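Local coordinates for CRISPR-associated endonuclease Cas12b (Alicyclobacillus acidoterrestris, PDB 5U31), which uses a guide RNA to recognise PAM-bearing target DNA and cuts it with a RuvC nuclease domain that works best with a divalent metal ion, at residues T893-R905 against N980-F993. The protein carries 3 engineered substitutions. Sequence-based numbering, arbitrary orientation.
Sequences TMYAAFSSRFDAR and NAAQNLQQRLWSDF. With nucleotides of chain E.
Selenomethionine M894, on edge strand 890-895 of the RuvC (RNase H-like) sheet, packs on L985 and L989 of helix 977-990; segments 893-895 and 980-990 cross nearly at right angles (86°). Its chain bends at chi2 (-62°) to lay SE beside CB of R988, while CE reaches CD2 of L989 at 3.8 Å. L985 CD2 lies between M894 CB and S899 OG, touching both, close to A849, an engineered residue at one of the inferred RuvC active-site positions.

Beyond this apolar patch, R988 runs extended from CG to NE toward the type II turn A896-S899. Its NH1 meets O of Y895 at 2.6 Å and also O of A897, which NH2 holds at 2.7 Å; both carbonyl oxygens lie near the guanidinium plane, which should limit its rotation. F993 CE2 sits over the centre of one guanidinium face, and S899 OG lies off-centre on the opposite face.

One turn back along the helix, ND2 of N984 bonds to O of S899 (2.9 Å) and weakly to O of F902. This tethers a loop that binds the single-stranded DNA of chain E: S900 N donates to OP1 of DG4 (3.1 Å), and the F898 ring places one face on the sugar of DT3. At the polar edge of the contact, still buried, N980 uses both ends of its amide: ND2 reaches F902 O nearly straight (167°), and OD1 accepts from A904 N at 2.9 Å.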
loop_
_atom_site.group_PDB
_atom_site.type_symbol
_atom_site.label_atom_id
_atom_site.label_comp_id
_atom_site.label_asym_id
_atom_site.label_seq_id
_atom_site.Cartn_x
_atom_site.Cartn_y
_atom_site.Cartn_z
ATOM N N THR A 893 -4.401 -6.157 14.975
ATOM C CA THR A 893 -4.336 -7.275 14.050
ATOM C C THR A 893 -4.245 -8.586 14.815
ATOM O O THR A 893 -3.865 -8.621 15.988
ATOM C CB THR A 893 -3.140 -7.150 13.104
ATOM O OG1 THR A 893 -1.936 -7.039 13.874
ATOM C CG2 THR A 893 -3.294 -5.925 12.214
HETATM N N MSE A 894 -4.608 -9.667 14.131
HETATM C CA MSE A 894 -4.473 -11.015 14.673
HETATM C C MSE A 894 -3.752 -11.921 13.690
HETATM O O MSE A 894 -3.938 -11.807 12.477
HETATM C CB MSE A 894 -5.841 -11.610 15.007
HETATM C CG MSE A 894 -6.032 -11.926 16.477
HETATM SE SE MSE A 894 -4.771 -13.245 17.138
HETATM C CE MSE A 894 -4.665 -12.636 18.984
ATOM N N TYR A 895 -2.934 -12.823 14.229
ATOM C CA TYR A 895 -2.215 -13.796 13.419
ATOM C C TYR A 895 -3.190 -14.590 12.557
ATOM O O TYR A 895 -4.065 -15.291 13.073
ATOM C CB TYR A 895 -1.418 -14.720 14.329
ATOM C CG TYR A 895 -0.466 -15.609 13.586
ATOM C CD1 TYR A 895 0.727 -15.110 13.088
ATOM C CD2 TYR A 895 -0.757 -16.944 13.373
ATOM C CE1 TYR A 895 1.605 -15.917 12.401
ATOM C CE2 TYR A 895 0.112 -17.753 12.690
ATOM C CZ TYR A 895 1.293 -17.240 12.205
ATOM O OH TYR A 895 2.170 -18.048 11.518
ATOM N N ALA A 896 -3.040 -14.485 11.237
ATOM C CA ALA A 896 -4.093 -14.884 10.311
ATOM C C ALA A 896 -3.811 -16.192 9.587
ATOM O O ALA A 896 -4.608 -16.589 8.730
ATOM C CB ALA A 896 -4.342 -13.771 9.296
ATOM N N ALA A 897 -2.706 -16.867 9.895
ATOM C CA ALA A 897 -2.354 -18.076 9.160
ATOM C C ALA A 897 -3.390 -19.164 9.419
ATOM O O ALA A 897 -3.693 -19.487 10.573
ATOM C CB ALA A 897 -0.958 -18.550 9.550
ATOM N N PHE A 898 -3.949 -19.710 8.338
ATOM C CA PHE A 898 -5.016 -20.702 8.379
ATOM C C PHE A 898 -6.307 -20.176 8.994
ATOM O O PHE A 898 -7.123 -20.966 9.466
ATOM C CB PHE A 898 -4.569 -21.967 9.116
ATOM C CG PHE A 898 -3.372 -22.619 8.503
ATOM C CD1 PHE A 898 -3.509 -23.434 7.393
ATOM C CD2 PHE A 898 -2.113 -22.416 9.031
ATOM C CE1 PHE A 898 -2.418 -24.031 6.826
ATOM C CE2 PHE A 898 -1.014 -23.010 8.466
ATOM C CZ PHE A 898 -1.165 -23.819 7.361
ATOM N N SER A 899 -6.529 -18.858 8.982
ATOM C CA SER A 899 -7.779 -18.308 9.501
ATOM C C SER A 899 -8.970 -18.685 8.640
ATOM O O SER A 899 -10.098 -18.732 9.139
ATOM C CB SER A 899 -7.698 -16.781 9.582
ATOM O OG SER A 899 -6.814 -16.380 10.604
ATOM N N SER A 900 -8.747 -18.930 7.353
ATOM C CA SER A 900 -9.811 -19.277 6.426
ATOM C C SER A 900 -9.880 -20.767 6.135
ATOM O O SER A 900 -10.747 -21.192 5.364
ATOM C CB SER A 900 -9.638 -18.505 5.114
ATOM O OG SER A 900 -9.711 -17.105 5.325
ATOM N N ARG A 901 -8.996 -21.572 6.728
ATOM C CA ARG A 901 -8.918 -22.996 6.425
ATOM C C ARG A 901 -9.309 -23.890 7.595
ATOM O O ARG A 901 -9.338 -25.115 7.435
ATOM C CB ARG A 901 -7.508 -23.361 5.942
ATOM C CG ARG A 901 -7.128 -22.704 4.624
ATOM C CD ARG A 901 -5.903 -23.356 3.995
ATOM N NE ARG A 901 -5.579 -22.763 2.700
ATOM C CZ ARG A 901 -6.080 -23.182 1.542
ATOM N NH1 ARG A 901 -6.933 -24.199 1.518
ATOM N NH2 ARG A 901 -5.735 -22.584 0.409
ATOM N N PHE A 902 -9.611 -23.320 8.758
ATOM C CA PHE A 902 -10.069 -24.076 9.914
ATOM C C PHE A 902 -11.397 -23.514 10.405
ATOM O O PHE A 902 -11.668 -22.316 10.280
ATOM C CB PHE A 902 -9.044 -24.040 11.050
ATOM C CG PHE A 902 -7.889 -24.976 10.858
ATOM C CD1 PHE A 902 -7.846 -26.184 11.531
ATOM C CD2 PHE A 902 -6.843 -24.649 10.010
ATOM C CE1 PHE A 902 -6.785 -27.052 11.363
ATOM C CE2 PHE A 902 -5.779 -25.515 9.835
ATOM C CZ PHE A 902 -5.751 -26.719 10.514
ATOM N N ASP A 903 -12.218 -24.392 10.972
ATOM C CA ASP A 903 -13.537 -23.997 11.446
ATOM C C ASP A 903 -13.423 -23.153 12.710
ATOM O O ASP A 903 -12.702 -23.509 13.644
ATOM C CB ASP A 903 -14.379 -25.236 11.718
ATOM C CG ASP A 903 -15.854 -24.982 11.542
ATOM O OD1 ASP A 903 -16.312 -24.958 10.382
ATOM O OD2 ASP A 903 -16.554 -24.806 12.561
ATOM N N ALA A 904 -14.140 -22.027 12.745
ATOM C CA ALA A 904 -14.093 -21.177 13.932
ATOM C C ALA A 904 -14.902 -21.770 15.077
ATOM O O ALA A 904 -14.546 -21.590 16.248
ATOM C CB ALA A 904 -14.586 -19.769 13.598
ATOM N N ARG A 905 -15.987 -22.475 14.767
ATOM C CA ARG A 905 -16.811 -23.060 15.816
ATOM C C ARG A 905 -16.230 -24.376 16.304
ATOM O O ARG A 905 -16.145 -24.619 17.513
ATOM C CB ARG A 905 -18.228 -23.278 15.298
ATOM C CG ARG A 905 -19.175 -23.837 16.321
ATOM C CD ARG A 905 -20.539 -24.105 15.714
ATOM N NE ARG A 905 -21.561 -24.261 16.742
ATOM C CZ ARG A 905 -22.408 -23.303 17.097
ATOM N NH1 ARG A 905 -23.310 -23.525 18.044
ATOM N NH2 ARG A 905 -22.356 -22.122 16.497
ATOM N N ASN A 980 -16.401 -16.810 8.642
ATOM C CA ASN A 980 -15.703 -17.835 9.407
ATOM C C ASN A 980 -14.271 -17.421 9.702
ATOM O O ASN A 980 -13.735 -17.735 10.771
ATOM C CB ASN A 980 -15.723 -19.160 8.659
ATOM C CG ASN A 980 -14.825 -20.192 9.299
ATOM O OD1 ASN A 980 -15.148 -20.747 10.353
ATOM N ND2 ASN A 980 -13.683 -20.454 8.670
ATOM N N ALA A 981 -13.632 -16.727 8.760
ATOM C CA ALA A 981 -12.308 -16.180 9.027
ATOM C C ALA A 981 -12.379 -15.096 10.089
ATOM O O ALA A 981 -11.520 -15.028 10.976
ATOM C CB ALA A 981 -11.695 -15.633 7.741
ATOM N N ALA A 982 -13.406 -14.246 10.016
ATOM C CA ALA A 982 -13.564 -13.185 11.002
ATOM C C ALA A 982 -13.752 -13.760 12.396
ATOM O O ALA A 982 -13.161 -13.271 13.364
ATOM C CB ALA A 982 -14.747 -12.298 10.624
ATOM N N GLN A 983 -14.570 -14.806 12.517
ATOM C CA GLN A 983 -14.785 -15.419 13.820
ATOM C C GLN A 983 -13.553 -16.181 14.288
ATOM O O GLN A 983 -13.355 -16.358 15.495
ATOM C CB GLN A 983 -16.004 -16.334 13.770
ATOM C CG GLN A 983 -17.301 -15.607 13.455
ATOM C CD GLN A 983 -18.504 -16.518 13.533
ATOM O OE1 GLN A 983 -18.368 -17.723 13.734
ATOM N NE2 GLN A 983 -19.692 -15.946 13.379
ATOM N N ASN A 984 -12.715 -16.634 13.353
ATOM C CA ASN A 984 -11.468 -17.275 13.747
ATOM C C ASN A 984 -10.530 -16.278 14.409
ATOM O O ASN A 984 -9.915 -16.584 15.436
ATOM C CB ASN A 984 -10.803 -17.925 12.536
ATOM C CG ASN A 984 -10.714 -19.430 12.665
ATOM O OD1 ASN A 984 -10.432 -19.958 13.745
ATOM N ND2 ASN A 984 -10.964 -20.133 11.567
ATOM N N LEU A 985 -10.413 -15.076 13.838
ATOM C CA LEU A 985 -9.631 -14.027 14.484
ATOM C C LEU A 985 -10.147 -13.754 15.889
ATOM O O LEU A 985 -9.363 -13.613 16.835
ATOM C CB LEU A 985 -9.661 -12.754 13.640
ATOM C CG LEU A 985 -9.144 -12.893 12.207
ATOM C CD1 LEU A 985 -9.099 -11.549 11.526
ATOM C CD2 LEU A 985 -7.774 -13.535 12.194
ATOM N N GLN A 986 -11.467 -13.696 16.048
ATOM C CA GLN A 986 -12.041 -13.505 17.373
ATOM C C GLN A 986 -11.671 -14.657 18.297
ATOM O O GLN A 986 -11.262 -14.442 19.444
ATOM C CB GLN A 986 -13.555 -13.369 17.264
ATOM C CG GLN A 986 -14.166 -12.693 18.456
ATOM C CD GLN A 986 -14.257 -11.198 18.281
ATOM O OE1 GLN A 986 -14.257 -10.451 19.253
ATOM N NE2 GLN A 986 -14.345 -10.752 17.034
ATOM N N GLN A 987 -11.797 -15.893 17.806
ATOM C CA GLN A 987 -11.476 -17.055 18.626
ATOM C C GLN A 987 -10.008 -17.071 19.032
ATOM O O GLN A 987 -9.671 -17.526 20.131
ATOM C CB GLN A 987 -11.845 -18.336 17.876
ATOM C CG GLN A 987 -11.677 -19.615 18.680
ATOM C CD GLN A 987 -10.282 -20.201 18.567
ATOM O OE1 GLN A 987 -9.581 -19.985 17.575
ATOM N NE2 GLN A 987 -9.870 -20.943 19.586
ATOM N N ARG A 988 -9.123 -16.573 18.167
ATOM C CA ARG A 988 -7.703 -16.519 18.497
ATOM C C ARG A 988 -7.381 -15.415 19.492
ATOM O O ARG A 988 -6.383 -15.511 20.212
ATOM C CB ARG A 988 -6.882 -16.326 17.224
ATOM C CG ARG A 988 -7.034 -17.468 16.260
ATOM C CD ARG A 988 -6.185 -17.301 15.031
ATOM N NE ARG A 988 -6.256 -18.506 14.213
ATOM C CZ ARG A 988 -5.486 -18.740 13.159
ATOM N NH1 ARG A 988 -4.578 -17.846 12.791
ATOM N NH2 ARG A 988 -5.621 -19.868 12.478
ATOM N N LEU A 989 -8.201 -14.363 19.541
ATOM C CA LEU A 989 -7.977 -13.288 20.500
ATOM C C LEU A 989 -8.162 -13.784 21.929
ATOM O O LEU A 989 -7.274 -13.625 22.776
ATOM C CB LEU A 989 -8.932 -12.128 20.210
ATOM C CG LEU A 989 -8.483 -10.678 20.415
ATOM C CD1 LEU A 989 -9.483 -9.925 21.274
ATOM C CD2 LEU A 989 -7.096 -10.598 21.004
ATOM N N TRP A 990 -9.310 -14.401 22.210
ATOM C CA TRP A 990 -9.682 -14.765 23.568
ATOM C C TRP A 990 -8.962 -16.002 24.082
ATOM O O TRP A 990 -9.082 -16.311 25.273
ATOM C CB TRP A 990 -11.196 -14.990 23.657
ATOM C CG TRP A 990 -11.995 -13.857 23.105
ATOM C CD1 TRP A 990 -12.795 -13.881 22.002
ATOM C CD2 TRP A 990 -12.060 -12.521 23.620
ATOM N NE1 TRP A 990 -13.362 -12.644 21.800
ATOM C CE2 TRP A 990 -12.926 -11.792 22.780
ATOM C CE3 TRP A 990 -11.474 -11.871 24.712
ATOM C CZ2 TRP A 990 -13.219 -10.448 22.997
ATOM C CZ3 TRP A 990 -11.763 -10.536 24.924
ATOM C CH2 TRP A 990 -12.626 -9.839 24.069
ATOM N N SER A 991 -8.230 -16.718 23.231
ATOM C CA SER A 991 -7.543 -17.931 23.647
ATOM C C SER A 991 -6.028 -17.826 23.571
ATOM O O SER A 991 -5.347 -18.827 23.826
ATOM C CB SER A 991 -8.000 -19.123 22.796
ATOM O OG SER A 991 -7.536 -18.996 21.465
ATOM N N ASP A 992 -5.486 -16.658 23.233
ATOM C CA ASP A 992 -4.047 -16.461 23.063
ATOM C C ASP A 992 -3.474 -17.512 22.114
ATOM O O ASP A 992 -2.570 -18.277 22.452
ATOM C CB ASP A 992 -3.323 -16.491 24.412
ATOM C CG ASP A 992 -2.040 -15.685 24.401
ATOM O OD1 ASP A 992 -1.673 -15.142 25.463
ATOM O OD2 ASP A 992 -1.411 -15.574 23.328
ATOM N N PHE A 993 -4.034 -17.547 20.913
ATOM C CA PHE A 993 -3.691 -18.590 19.961
ATOM C C PHE A 993 -2.253 -18.447 19.483
ATOM O O PHE A 993 -1.760 -17.340 19.248
ATOM C CB PHE A 993 -4.646 -18.541 18.771
ATOM C CG PHE A 993 -4.256 -19.431 17.628
ATOM C CD1 PHE A 993 -4.694 -20.742 17.573
ATOM C CD2 PHE A 993 -3.474 -18.949 16.589
ATOM C CE1 PHE A 993 -4.349 -21.559 16.516
ATOM C CE2 PHE A 993 -3.124 -19.761 15.532
ATOM C CZ PHE A 993 -3.562 -21.066 15.494
ATOM P P DG E 4 -5.163 -19.053 4.753
ATOM O OP1 DG E 4 -6.179 -19.400 5.764
ATOM O OP2 DG E 4 -5.106 -19.804 3.480
ATOM O "O5'" DG E 4 -5.360 -17.514 4.405
ATOM C "C5'" DG E 4 -5.467 -16.568 5.450
ATOM C "C4'" DG E 4 -5.233 -15.178 4.912
ATOM O "O4'" DG E 4 -3.820 -14.984 4.708
ATOM C "C3'" DG E 4 -5.867 -14.924 3.561
ATOM O "O3'" DG E 4 -7.191 -14.452 3.743
ATOM C "C2'" DG E 4 -4.969 -13.846 2.969
ATOM C "C1'" DG E 4 -3.603 -14.171 3.575
ATOM N N9 DG E 4 -2.700 -14.867 2.664
ATOM C C8 DG E 4 -3.039 -15.715 1.635
ATOM N N7 DG E 4 -2.005 -16.186 0.989
ATOM C C5 DG E 4 -0.913 -15.614 1.631
ATOM C C6 DG E 4 0.473 -15.751 1.376
ATOM O O6 DG E 4 1.028 -16.428 0.504
ATOM N N1 DG E 4 1.236 -14.996 2.264
ATOM C C2 DG E 4 0.723 -14.207 3.272
ATOM N N2 DG E 4 1.613 -13.548 4.031
ATOM N N3 DG E 4 -0.571 -14.072 3.520
ATOM C C4 DG E 4 -1.328 -14.799 2.663
ATOM P P DT E 3 0.289 -21.818 2.599
ATOM O OP1 DT E 3 -0.013 -20.895 1.479
ATOM O OP2 DT E 3 1.621 -22.455 2.719
ATOM O "O5'" DT E 3 0.001 -21.067 3.970
ATOM C "C5'" DT E 3 -1.040 -21.513 4.797
ATOM C "C4'" DT E 3 -1.654 -20.348 5.533
ATOM O "O4'" DT E 3 -0.593 -19.481 6.021
ATOM C "C3'" DT E 3 -2.566 -19.473 4.683
ATOM O "O3'" DT E 3 -3.712 -19.095 5.442
ATOM C "C2'" DT E 3 -1.677 -18.274 4.335
ATOM C "C1'" DT E 3 -0.800 -18.160 5.576
ATOM N N1 DT E 3 0.550 -17.530 5.330
ATOM C C2 DT E 3 1.009 -16.538 6.179
ATOM O O2 DT E 3 0.371 -16.118 7.129
ATOM N N3 DT E 3 2.251 -16.048 5.872
ATOM C C4 DT E 3 3.069 -16.440 4.828
ATOM O O4 DT E 3 4.175 -15.936 4.634
ATOM C C5 DT E 3 2.529 -17.486 3.981
ATOM C C7 DT E 3 3.321 -17.999 2.813
ATOM C C6 DT E 3 1.313 -17.972 4.274
ATOM P P DG E 2 -0.662 -25.059 -2.209
ATOM O OP1 DG E 2 0.302 -24.421 -3.133
ATOM O OP2 DG E 2 -0.194 -26.140 -1.315
ATOM O "O5'" DG E 2 -1.330 -23.889 -1.327
ATOM C "C5'" DG E 2 -2.515 -24.138 -0.552
ATOM C "C4'" DG E 2 -2.351 -23.682 0.887
ATOM O "O4'" DG E 2 -3.105 -24.552 1.754
ATOM C "C3'" DG E 2 -0.946 -23.782 1.424
ATOM O "O3'" DG E 2 -0.819 -22.973 2.566
ATOM C "C2'" DG E 2 -0.839 -25.265 1.780
ATOM C "C1'" DG E 2 -2.286 -25.641 2.143
ATOM N N9 DG E 2 -2.787 -26.844 1.465
ATOM C C8 DG E 2 -4.075 -27.049 1.025
ATOM N N7 DG E 2 -4.256 -28.205 0.454
ATOM C C5 DG E 2 -3.009 -28.819 0.511
ATOM C C6 DG E 2 -2.598 -30.095 0.044
ATOM O O6 DG E 2 -3.279 -30.962 -0.531
ATOM N N1 DG E 2 -1.250 -30.330 0.304
ATOM C C2 DG E 2 -0.406 -29.448 0.933
ATOM N N2 DG E 2 0.863 -29.852 1.094
ATOM N N3 DG E 2 -0.776 -28.252 1.378
ATOM C C4 DG E 2 -2.089 -28.000 1.133
#